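Local structure of gamma-glutamyltransferase 1 Threonine peptidase. MEROPS family T03 (Pseudomonas nitroreducens, 7D9E) at residues A[153-158]-A[202-207]. The protein probably transfers gamma-glutamyl groups to acceptors such as amines, as a gamma-glutamyltranspeptidase of the Ntn-hydrolase clan studied for theanine synthesis. Sequence-based numbering, arbitrary orientation.
Sequences AIGYAQ and LAKTLE
The amide nitrogen NE2 of Q158 gives a hydrogen bond of 2.9 Å to a water, which in turn makes a weak bond to OE1 of E207. No direct bond joins the two side chains: NE2 stays 3.7 Å from OE2 of E207, and the amide and carboxylate planes stand 84° apart. Long, flexible polar residues suit this outer, solvent-exposed edge, where a water can bridge two groups that do not face each other squarely. The methylene part of Q158 works differently, its CG resting 3.5 Å from CB of A203. Beneath this edge the contact is apolar. CB of A157 meets CB of A203 at 3.5 Å, and two methyl side chains suit a place where the CA atoms of these alanines are 4.9 Å apart. I154 fills the next position along. Its CG1, placed beside the backbone N (chi1 -68°), lies 3.6 Å from CB of L206, the two side chains running alongside each other and pointing opposite ways, while CG2 touches CG of E207 and CD1 reaches the backbone at O of L206 and CA of E207. With an alanine here, CB of L206 and CG of E207 would probably lose their apolar neighbour, opening a gap between the helices. Deeper in, CD1 of L206 lies 4.1 Å from CB of A153, and both residues also touch F62 of helix 53-67, so a branched leucine serves two helices at once. The contact joins helices 146-159 and 200-212, whose N-to-C directions over these short segments are 162° apart, the axes approaching to 8.4 Å: a close antiparallel helix pair with alanines at its interface, packed against helix 53-67 in the large subunit of this Ntn-hydrolase-clan enzyme.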
loop_
_atom_site.group_PDB
_atom_site.type_symbol
_atom_site.label_atom_id
_atom_site.label_comp_id
_atom_site.label_asym_id
_atom_site.label_seq_id
_atom_site.Cartn_x
_atom_site.Cartn_y
_atom_site.Cartn_z
ATOM N N ALA A 153 -4.426 -21.414 0.797
ATOM C CA ALA A 153 -3.647 -20.912 -0.328
ATOM C C ALA A 153 -3.101 -22.051 -1.172
ATOM O O ALA A 153 -3.119 -21.989 -2.408
ATOM C CB ALA A 153 -2.506 -20.043 0.195
ATOM N N ILE A 154 -2.590 -23.101 -0.533
ATOM C CA ILE A 154 -2.098 -24.242 -1.299
ATOM C C ILE A 154 -3.204 -24.793 -2.189
ATOM O O ILE A 154 -2.973 -25.136 -3.355
ATOM C CB ILE A 154 -1.544 -25.317 -0.350
ATOM C CG1 ILE A 154 -0.271 -24.815 0.332
ATOM C CG2 ILE A 154 -1.259 -26.606 -1.097
ATOM C CD1 ILE A 154 0.057 -25.576 1.604
ATOM N N GLY A 155 -4.423 -24.882 -1.650
ATOM C CA GLY A 155 -5.530 -25.415 -2.425
ATOM C C GLY A 155 -5.866 -24.567 -3.635
ATOM O O GLY A 155 -6.076 -25.097 -4.722
ATOM N N TYR A 156 -5.892 -23.238 -3.466
ATOM C CA TYR A 156 -6.169 -22.362 -4.607
ATOM C C TYR A 156 -5.068 -22.454 -5.648
ATOM O O TYR A 156 -5.346 -22.364 -6.853
ATOM C CB TYR A 156 -6.392 -20.905 -4.174
ATOM C CG TYR A 156 -7.750 -20.680 -3.557
ATOM C CD1 TYR A 156 -8.915 -20.878 -4.296
ATOM C CD2 TYR A 156 -7.865 -20.307 -2.234
ATOM C CE1 TYR A 156 -10.153 -20.695 -3.727
ATOM C CE2 TYR A 156 -9.123 -20.122 -1.648
ATOM C CZ TYR A 156 -10.242 -20.310 -2.403
ATOM O OH TYR A 156 -11.483 -20.134 -1.842
ATOM N N ALA A 157 -3.818 -22.689 -5.224
ATOM C CA ALA A 157 -2.751 -22.864 -6.203
ATOM C C ALA A 157 -2.893 -24.186 -6.939
ATOM O O ALA A 157 -2.708 -24.246 -8.162
ATOM C CB ALA A 157 -1.382 -22.789 -5.516
ATOM N N GLN A 158 -3.243 -25.260 -6.224
ATOM C CA GLN A 158 -3.350 -26.578 -6.839
ATOM C C GLN A 158 -4.549 -26.696 -7.778
ATOM O O GLN A 158 -4.422 -27.231 -8.886
ATOM C CB GLN A 158 -3.482 -27.648 -5.745
ATOM C CG GLN A 158 -2.211 -27.921 -4.997
ATOM C CD GLN A 158 -2.441 -28.801 -3.785
ATOM O OE1 GLN A 158 -3.585 -29.073 -3.398
ATOM N NE2 GLN A 158 -1.355 -29.241 -3.177
ATOM N N LEU A 202 3.816 -22.939 -7.661
ATOM C CA LEU A 202 3.579 -22.112 -6.487
ATOM C C LEU A 202 2.963 -22.929 -5.362
ATOM O O LEU A 202 3.265 -22.694 -4.187
ATOM C CB LEU A 202 2.664 -20.954 -6.877
ATOM C CG LEU A 202 2.340 -19.939 -5.790
ATOM C CD1 LEU A 202 3.632 -19.316 -5.247
ATOM C CD2 LEU A 202 1.379 -18.877 -6.293
ATOM N N ALA A 203 2.094 -23.883 -5.693
ATOM C CA ALA A 203 1.544 -24.751 -4.661
ATOM C C ALA A 203 2.653 -25.488 -3.923
ATOM O O ALA A 203 2.628 -25.599 -2.693
ATOM C CB ALA A 203 0.566 -25.746 -5.272
ATOM N N LYS A 204 3.637 -26.001 -4.658
ATOM C CA LYS A 204 4.745 -26.699 -4.007
ATOM C C LYS A 204 5.562 -25.737 -3.148
ATOM O O LYS A 204 6.004 -26.096 -2.048
ATOM C CB LYS A 204 5.615 -27.399 -5.053
ATOM C CG LYS A 204 4.902 -28.588 -5.720
ATOM C CD LYS A 204 5.731 -29.211 -6.844
ATOM N N THR A 205 5.763 -24.505 -3.622
ATOM C CA THR A 205 6.472 -23.505 -2.832
ATOM C C THR A 205 5.740 -23.235 -1.525
ATOM O O THR A 205 6.353 -23.171 -0.446
ATOM C CB THR A 205 6.600 -22.223 -3.655
ATOM O OG1 THR A 205 7.374 -22.490 -4.829
ATOM C CG2 THR A 205 7.253 -21.098 -2.862
ATOM N N LEU A 206 4.417 -23.076 -1.603
ATOM C CA LEU A 206 3.628 -22.832 -0.402
ATOM C C LEU A 206 3.631 -24.028 0.539
ATOM O O LEU A 206 3.548 -23.839 1.762
ATOM C CB LEU A 206 2.208 -22.434 -0.785
ATOM C CG LEU A 206 2.132 -21.066 -1.469
ATOM C CD1 LEU A 206 0.769 -20.928 -2.121
ATOM C CD2 LEU A 206 2.365 -19.949 -0.477
ATOM N N GLU A 207 3.717 -25.254 0.004
ATOM C CA GLU A 207 3.859 -26.426 0.865
ATOM C C GLU A 207 5.169 -26.389 1.640
ATOM O O GLU A 207 5.204 -26.718 2.836
ATOM C CB GLU A 207 3.759 -27.718 0.051
ATOM C CG GLU A 207 2.408 -27.952 -0.588
ATOM C CD GLU A 207 2.297 -29.325 -1.227
ATOM O OE1 GLU A 207 3.111 -29.636 -2.121
ATOM O OE2 GLU A 207 1.400 -30.099 -0.826
HETATM O O HOH W 1 1.274 -29.100 -4.383
#